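Local coordinates for uncharacterized SnoaL-like protein (Burkholderia thailandensis E264, PDB 3H3H) that is of unknown function but adopts the SnoaL-like fold of the NTF2 clan, whose curved sheet and helices commonly enclose a small-molecule pocket, at residues Leu30-Met43 with Asp110-Gly122. Residues are numbered along the deposited sequence; the frame is centred on the assembly and turned at random.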
ATOM      1  N   LEU B  30     -11.888 -12.465  -9.604  1.00 11.93           N
ATOM      2  CA  LEU B  30     -12.773 -12.458  -8.428  1.00 10.83           C
ATOM      3  C   LEU B  30     -12.483 -13.639  -7.522  1.00 12.96           C
ATOM      4  O   LEU B  30     -12.829 -13.586  -6.345  1.00 12.07           O
ATOM      5  CB  LEU B  30     -14.235 -12.375  -8.822  1.00 13.00           C
ATOM      6  CG  LEU B  30     -14.691 -10.993  -9.286  1.00 15.99           C
ATOM      7  CD1 LEU B  30     -16.080 -10.982  -9.800  1.00 18.58           C
ATOM      8  CD2 LEU B  30     -14.602  -9.958  -8.149  1.00 18.16           C
ATOM      9  N   SER B  31     -11.882 -14.704  -8.063  1.00 11.84           N
ATOM     10  CA  SER B  31     -11.575 -15.895  -7.287  1.00 14.13           C
ATOM     11  C   SER B  31     -10.608 -15.554  -6.159  1.00 11.37           C
ATOM     12  O   SER B  31     -10.567 -16.261  -5.184  1.00 13.22           O
ATOM     13  CB  SER B  31     -10.983 -17.018  -8.143  1.00 13.87           C
ATOM     14  OG  SER B  31      -9.643 -16.746  -8.518  1.00 13.31           O
ATOM     15  N   HIS B  32      -9.880 -14.450  -6.281  1.00 13.18           N
ATOM     16  CA  HIS B  32      -8.904 -14.106  -5.321  1.00 13.74           C
ATOM     17  C   HIS B  32      -9.491 -13.328  -4.140  1.00 15.42           C
ATOM     18  O   HIS B  32      -8.760 -13.033  -3.227  1.00 15.40           O
ATOM     19  CB  HIS B  32      -7.831 -13.242  -5.957  1.00 15.84           C
ATOM     20  CG  HIS B  32      -7.032 -14.017  -6.952  1.00 15.57           C
ATOM     21  ND1 HIS B  32      -6.142 -15.008  -6.569  1.00 15.05           N
ATOM     22  CD2 HIS B  32      -7.123 -14.084  -8.305  1.00 20.33           C
ATOM     23  CE1 HIS B  32      -5.649 -15.580  -7.658  1.00 17.87           C
ATOM     24  NE2 HIS B  32      -6.238 -15.054  -8.720  1.00 16.66           N
ATOM     25  N   TYR B  33     -10.757 -12.959  -4.252  1.00 12.44           N
ATOM     26  CA  TYR B  33     -11.390 -12.037  -3.287  1.00 12.75           C
ATOM     27  C   TYR B  33     -12.414 -12.758  -2.441  1.00 14.47           C
ATOM     28  O   TYR B  33     -13.109 -13.654  -2.912  1.00 14.26           O
ATOM     29  CB  TYR B  33     -12.045 -10.878  -4.042  1.00 12.11           C
ATOM     30  CG  TYR B  33     -11.068  -9.946  -4.758  1.00 11.72           C
ATOM     31  CD1 TYR B  33     -10.512 -10.292  -6.000  1.00 10.67           C
ATOM     32  CD2 TYR B  33     -10.648  -8.759  -4.193  1.00 13.81           C
ATOM     33  CE1 TYR B  33      -9.644  -9.494  -6.623  1.00 13.13           C
ATOM     34  CE2 TYR B  33      -9.781  -7.932  -4.811  1.00 11.64           C
ATOM     35  CZ  TYR B  33      -9.255  -8.286  -6.048  1.00 10.85           C
ATOM     36  OH  TYR B  33      -8.434  -7.460  -6.780  1.00 14.69           O
ATOM     37  N   ALA B  34     -12.497 -12.332  -1.189  1.00 14.12           N
ATOM     38  CA  ALA B  34     -13.482 -12.797  -0.252  1.00 13.35           C
ATOM     39  C   ALA B  34     -14.861 -12.168  -0.533  1.00 12.88           C
ATOM     40  O   ALA B  34     -14.953 -11.107  -1.129  1.00 13.01           O
ATOM     41  CB  ALA B  34     -13.046 -12.441   1.170  1.00 15.17           C
ATOM     42  N   ASP B  35     -15.920 -12.873  -0.154  1.00 13.54           N
ATOM     43  CA  ASP B  35     -17.232 -12.274  -0.210  1.00 15.04           C
ATOM     44  C   ASP B  35     -17.220 -10.989   0.614  1.00 14.40           C
ATOM     45  O   ASP B  35     -16.647 -10.925   1.708  1.00 14.52           O
ATOM     46  CB  ASP B  35     -18.287 -13.229   0.345  1.00 13.53           C
ATOM     47  CG  ASP B  35     -18.483 -14.466  -0.540  1.00 15.57           C
ATOM     48  OD1 ASP B  35     -18.322 -14.386  -1.746  1.00 20.03           O
ATOM     49  OD2 ASP B  35     -18.849 -15.517   0.008  1.00 28.56           O
ATOM     50  N   GLY B  36     -17.881  -9.969   0.074  1.00 12.90           N
ATOM     51  CA  GLY B  36     -17.999  -8.728   0.740  1.00 12.47           C
ATOM     52  C   GLY B  36     -16.733  -7.926   0.868  1.00 11.97           C
ATOM     53  O   GLY B  36     -16.655  -7.025   1.685  1.00 15.01           O
ATOM     54  N   PHE B  37     -15.747  -8.210   0.037  1.00 10.33           N
ATOM     55  CA  PHE B  37     -14.508  -7.425   0.106  1.00 11.17           C
ATOM     56  C   PHE B  37     -14.723  -5.948  -0.155  1.00 12.12           C
ATOM     57  O   PHE B  37     -15.610  -5.525  -0.940  1.00 14.14           O
ATOM     58  CB  PHE B  37     -13.450  -7.977  -0.860  1.00 11.70           C
ATOM     59  CG  PHE B  37     -13.641  -7.599  -2.288  1.00 11.73           C
ATOM     60  CD1 PHE B  37     -14.483  -8.353  -3.121  1.00 14.26           C
ATOM     61  CD2 PHE B  37     -12.910  -6.584  -2.854  1.00 14.54           C
ATOM     62  CE1 PHE B  37     -14.627  -8.018  -4.444  1.00 15.44           C
ATOM     63  CE2 PHE B  37     -13.077  -6.246  -4.179  1.00 12.90           C
ATOM     64  CZ  PHE B  37     -13.916  -6.981  -4.975  1.00 15.95           C
ATOM     65  N   GLU B  38     -13.893  -5.152   0.505  0.50 12.50           N
ATOM     66  CA  GLU B  38     -13.953  -3.718   0.373  0.50 14.41           C
ATOM     67  C   GLU B  38     -12.941  -3.293  -0.646  0.50 12.96           C
ATOM     68  O   GLU B  38     -11.792  -3.739  -0.595  0.50 15.29           O
ATOM     69  CB  GLU B  38     -13.598  -3.058   1.692  0.50 15.35           C
ATOM     70  CG  GLU B  38     -14.559  -3.301   2.808  0.50 15.98           C
ATOM     71  CD  GLU B  38     -14.058  -2.634   4.078  0.50 22.56           C
ATOM     72  OE1 GLU B  38     -14.143  -1.398   4.145  0.50 27.25           O
ATOM     73  OE2 GLU B  38     -13.542  -3.340   4.977  0.50 18.85           O
HETATM   74  N   MSE B  39     -13.355  -2.375  -1.517  1.00 12.87           N
HETATM   75  CA  MSE B  39     -12.500  -1.812  -2.579  1.00 14.71           C
HETATM   76  C   MSE B  39     -12.469  -0.308  -2.448  1.00 13.00           C
HETATM   77  O   MSE B  39     -13.528   0.331  -2.296  1.00 15.28           O
HETATM   78  CB  MSE B  39     -12.966  -2.214  -3.993  1.00 13.97           C
HETATM   79  CG  MSE B  39     -12.052  -1.732  -5.164  1.00 16.06           C
HETATM   80 SE   MSE B  39     -10.338  -2.591  -5.032  0.75 12.70          SE
HETATM   81  CE  MSE B  39      -9.238  -1.183  -5.781  1.00 17.73           C
ATOM     82  N   SER B  40     -11.271   0.259  -2.298  1.00 13.28           N
ATOM     83  CA  SER B  40     -11.058   1.695  -2.305  1.00 14.26           C
ATOM     84  C   SER B  40     -10.245   2.097  -3.492  1.00 14.64           C
ATOM     85  O   SER B  40      -9.216   1.499  -3.752  1.00 14.08           O
ATOM     86  CB  SER B  40     -10.316   2.079  -1.050  1.00 16.71           C
ATOM     87  OG  SER B  40      -9.843   3.375  -1.131  1.00 19.72           O
ATOM     88  N   SER B  41     -10.718   3.068  -4.253  1.00 13.90           N
ATOM     89  CA  SER B  41      -9.910   3.555  -5.361  1.00 11.54           C
ATOM     90  C   SER B  41     -10.256   4.993  -5.733  1.00 14.58           C
ATOM     91  O   SER B  41     -11.431   5.362  -5.737  1.00 13.96           O
ATOM     92  CB  SER B  41     -10.165   2.731  -6.606  1.00 12.90           C
ATOM     93  OG  SER B  41      -9.418   3.217  -7.705  1.00 13.58           O
ATOM     94  N   PRO B  42      -9.260   5.780  -6.126  1.00 13.96           N
ATOM     95  CA  PRO B  42      -9.582   7.101  -6.685  1.00 16.20           C
ATOM     96  C   PRO B  42     -10.528   6.985  -7.887  1.00 17.17           C
ATOM     97  O   PRO B  42     -11.304   7.921  -8.173  1.00 14.65           O
ATOM     98  CB  PRO B  42      -8.215   7.621  -7.123  1.00 19.36           C
ATOM     99  CG  PRO B  42      -7.295   6.941  -6.116  1.00 15.70           C
ATOM    100  CD  PRO B  42      -7.813   5.581  -5.991  1.00 16.21           C
HETATM  101  N   MSE B  43     -10.482   5.862  -8.594  0.50 15.51           N
HETATM  102  CA  MSE B  43     -11.356   5.671  -9.760  0.50 16.71           C
HETATM  103  C   MSE B  43     -12.828   5.496  -9.350  0.50 18.75           C
HETATM  104  O   MSE B  43     -13.755   5.770 -10.150  0.50 16.65           O
HETATM  105  CB  MSE B  43     -10.891   4.476 -10.585  0.50 17.45           C
HETATM  106  CG  MSE B  43      -9.475   4.586 -11.140  0.50 16.40           C
HETATM  107 SE   MSE B  43      -9.198   3.022 -12.303  0.38 16.58          SE
HETATM  108  CE  MSE B  43      -7.599   3.495 -13.200  0.50 18.19           C
ATOM    109  N   ASP B 110      -9.189 -17.068   5.076  1.00 28.33           N
ATOM    110  CA  ASP B 110      -9.176 -18.047   3.968  1.00 27.27           C
ATOM    111  C   ASP B 110      -8.133 -17.730   2.882  1.00 26.12           C
ATOM    112  O   ASP B 110      -8.218 -18.269   1.779  1.00 27.29           O
ATOM    113  CB  ASP B 110     -10.588 -18.140   3.336  1.00 24.96           C
ATOM    114  N   ARG B 111      -7.178 -16.842   3.173  1.00 24.76           N
ATOM    115  CA  ARG B 111      -6.190 -16.391   2.164  1.00 22.78           C
ATOM    116  C   ARG B 111      -6.792 -15.645   0.920  1.00 21.43           C
ATOM    117  O   ARG B 111      -6.225 -15.658  -0.187  1.00 17.78           O
ATOM    118  CB  ARG B 111      -5.383 -17.589   1.683  1.00 25.37           C
ATOM    119  N   ARG B 112      -7.976 -15.078   1.055  1.00 16.42           N
ATOM    120  CA  ARG B 112      -8.524 -14.270   0.008  1.00 14.72           C
ATOM    121  C   ARG B 112      -8.556 -12.818   0.464  1.00 15.53           C
ATOM    122  O   ARG B 112      -8.426 -12.513   1.652  1.00 14.53           O
ATOM    123  CB  ARG B 112      -9.893 -14.761  -0.409  1.00 17.06           C
ATOM    124  CG  ARG B 112      -9.832 -16.156  -0.901  1.00 20.36           C
ATOM    125  CD  ARG B 112     -10.868 -16.438  -1.887  1.00 22.15           C
ATOM    126  NE  ARG B 112     -12.200 -16.411  -1.344  1.00 22.94           N
ATOM    127  CZ  ARG B 112     -13.276 -16.624  -2.096  1.00 29.00           C
ATOM    128  NH1 ARG B 112     -14.464 -16.596  -1.535  1.00 22.26           N
ATOM    129  NH2 ARG B 112     -13.158 -16.858  -3.420  1.00 25.52           N
ATOM    130  N   VAL B 113      -8.675 -11.926  -0.508  1.00 13.97           N
ATOM    131  CA  VAL B 113      -8.592 -10.502  -0.277  1.00 11.63           C
ATOM    132  C   VAL B 113      -9.896  -9.997   0.327  1.00 12.82           C
ATOM    133  O   VAL B 113     -10.985 -10.168  -0.260  1.00 14.55           O
ATOM    134  CB  VAL B 113      -8.305  -9.741  -1.551  1.00 13.03           C
ATOM    135  CG1 VAL B 113      -8.282  -8.180  -1.267  1.00 15.10           C
ATOM    136  CG2 VAL B 113      -6.988 -10.163  -2.157  1.00 12.86           C
ATOM    137  N   VAL B 114      -9.783  -9.407   1.507  1.00 12.16           N
ATOM    138  CA  VAL B 114     -10.947  -8.858   2.195  1.00 12.12           C
ATOM    139  C   VAL B 114     -11.035  -7.353   2.004  1.00 11.39           C
ATOM    140  O   VAL B 114     -12.092  -6.765   2.215  1.00 11.45           O
ATOM    141  CB  VAL B 114     -10.932  -9.227   3.683  1.00 10.13           C
ATOM    142  CG1 VAL B 114     -11.066 -10.730   3.839  1.00 12.10           C
ATOM    143  CG2 VAL B 114      -9.722  -8.655   4.461  1.00 11.43           C
ATOM    144  N   LYS B 115      -9.898  -6.718   1.666  1.00 10.53           N
ATOM    145  CA  LYS B 115      -9.849  -5.278   1.506  1.00 12.15           C
ATOM    146  C   LYS B 115      -8.713  -4.935   0.524  1.00 13.86           C
ATOM    147  O   LYS B 115      -7.605  -5.418   0.693  1.00 14.48           O
ATOM    148  CB  LYS B 115      -9.614  -4.540   2.822  1.00 15.57           C
ATOM    149  CG  LYS B 115      -9.672  -3.047   2.704  1.00 21.96           C
ATOM    150  CD  LYS B 115      -9.601  -2.410   4.097  1.00 25.32           C
ATOM    151  CE  LYS B 115      -9.827  -0.911   4.085  1.00 39.66           C
ATOM    152  NZ  LYS B 115     -10.486  -0.423   5.341  1.00 48.15           N
ATOM    153  N   ALA B 116      -8.983  -4.093  -0.441  1.00 13.03           N
ATOM    154  CA  ALA B 116      -7.952  -3.653  -1.389  1.00 13.09           C
ATOM    155  C   ALA B 116      -8.076  -2.173  -1.559  1.00 13.73           C
ATOM    156  O   ALA B 116      -9.177  -1.646  -1.510  1.00 14.78           O
ATOM    157  CB  ALA B 116      -8.033  -4.381  -2.743  1.00 13.57           C
ATOM    158  N   LEU B 117      -6.914  -1.503  -1.691  1.00 12.01           N
ATOM    159  CA  LEU B 117      -6.870  -0.031  -1.845  1.00 12.21           C
ATOM    160  C   LEU B 117      -5.921   0.255  -3.003  1.00 13.31           C
ATOM    161  O   LEU B 117      -4.790  -0.197  -3.010  1.00 13.29           O
ATOM    162  CB  LEU B 117      -6.290   0.629  -0.608  1.00 13.44           C
ATOM    163  CG  LEU B 117      -6.903   0.331   0.728  1.00 23.06           C
ATOM    164  CD1 LEU B 117      -6.410  -1.045   1.256  1.00 20.14           C
ATOM    165  CD2 LEU B 117      -6.487   1.484   1.673  1.00 27.04           C
ATOM    166  N   ALA B 118      -6.400   1.031  -3.973  1.00 10.60           N
ATOM    167  CA  ALA B 118      -5.653   1.387  -5.140  1.00 12.95           C
ATOM    168  C   ALA B 118      -4.998   2.767  -4.928  1.00 12.44           C
ATOM    169  O   ALA B 118      -5.584   3.668  -4.293  1.00 14.21           O
ATOM    170  CB  ALA B 118      -6.560   1.405  -6.337  1.00 13.77           C
ATOM    171  N   HIS B 119      -3.826   2.948  -5.527  1.00 11.91           N
ATOM    172  CA  HIS B 119      -3.089   4.185  -5.487  1.00 11.15           C
ATOM    173  C   HIS B 119      -2.496   4.370  -6.848  1.00 12.69           C
ATOM    174  O   HIS B 119      -2.062   3.396  -7.481  1.00 11.38           O
ATOM    175  CB  HIS B 119      -1.919   4.131  -4.514  1.00 11.52           C
ATOM    176  CG  HIS B 119      -2.282   3.762  -3.115  1.00 10.76           C
ATOM    177  ND1 HIS B 119      -2.585   2.466  -2.742  1.00 12.57           N
ATOM    178  CD2 HIS B 119      -2.319   4.512  -1.984  1.00 14.43           C
ATOM    179  CE1 HIS B 119      -2.919   2.473  -1.452  1.00 16.30           C
ATOM    180  NE2 HIS B 119      -2.707   3.690  -0.959  1.00 13.44           N
ATOM    181  N   TYR B 120      -2.453   5.619  -7.320  1.00 10.19           N
ATOM    182  CA  TYR B 120      -1.889   5.916  -8.639  1.00  9.82           C
ATOM    183  C   TYR B 120      -1.035   7.149  -8.683  1.00 12.97           C
ATOM    184  O   TYR B 120      -1.130   8.029  -7.820  1.00 11.37           O
ATOM    185  CB  TYR B 120      -3.070   6.170  -9.600  1.00 13.08           C
ATOM    186  CG  TYR B 120      -3.943   4.991  -9.796  1.00 11.02           C
ATOM    187  CD1 TYR B 120      -3.523   3.956 -10.628  1.00 14.51           C
ATOM    188  CD2 TYR B 120      -5.165   4.859  -9.163  1.00 12.44           C
ATOM    189  CE1 TYR B 120      -4.258   2.881 -10.811  1.00 18.45           C
ATOM    190  CE2 TYR B 120      -5.930   3.729  -9.363  1.00 14.13           C
ATOM    191  CZ  TYR B 120      -5.468   2.774 -10.193  1.00 18.32           C
ATOM    192  OH  TYR B 120      -6.201   1.659 -10.391  1.00 17.46           O
ATOM    193  N   ALA B 121      -0.180   7.203  -9.717  1.00 15.87           N
ATOM    194  CA  ALA B 121       0.533   8.409 -10.093  1.00 20.29           C
ATOM    195  C   ALA B 121       0.727   8.432 -11.620  1.00 21.43           C
ATOM    196  O   ALA B 121       0.572   7.405 -12.329  1.00 24.73           O
ATOM    197  CB  ALA B 121       1.843   8.434  -9.419  1.00 18.28           C
ATOM    198  N   GLY B 122       1.071   9.600 -12.122  1.00 25.69           N
ATOM    199  CA  GLY B 122       1.532   9.757 -13.486  1.00 27.72           C
ATOM    200  C   GLY B 122       0.359   9.966 -14.383  1.00 32.31           C
ATOM    201  O   GLY B 122       0.486   9.816 -15.617  1.00 35.63           O
ATOM    202  OXT GLY B 122      -0.723  10.299 -13.872  1.00 34.22           O
TER
HETATM  203  O   HOH W   1     -16.784 -15.907  -3.228  1.00 22.39           O
HETATM  204  O   HOH W   2     -15.486 -15.435   1.092  1.00 25.39           O
HETATM  205  O   HOH W   3     -12.736  -5.830   4.695  1.00 29.28           O
HETATM  206  O   HOH W   4      -7.371   4.184  -2.372  1.00 15.02           O
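The guanidinium of Arg112 has a carbonyl oxygen pointing at its face: Tyr33 O sits 3.0 Å above the plane, over the centre. That approach gives no hydrogen bond; the plane is used instead at its rim, where NH2 donates to Ser31 O (3.2 Å). A bend at chi3 (-67°) brings the group to these two oxygens, and two waters tie its NH1 to Asp35, one through OD1 and one through the backbone N. Tyr33 O has its own donor in Lys58. Tyr33 and Val113 already form a parallel bridge; past the corner at Asp35 and Gly36, strand 37-40 resumes that pairing with 115-121, the parallel neighbours in the otherwise antiparallel sheet of this SnoaL-like, NTF2-type fold. A classic beta bulge at Val114 and Lys115, both facing His106, accompanies the corner in the partner strand. Glu38 O then accepts from Ala116 N (2.8 Å), and Ser40 O from Ala118 N. On the face packed against helix 58-71, the selenium of selenomethionine Met39 rests on Ala116 CB (3.7 Å). Ser41 OG caps helix 42-48 through Met43 N while lying in plane at the Tyr120 ring edge; Ser41 OG and Tyr120 OH both hydrogen-bond an unidentified ligand, probably from the crystallisation liquor.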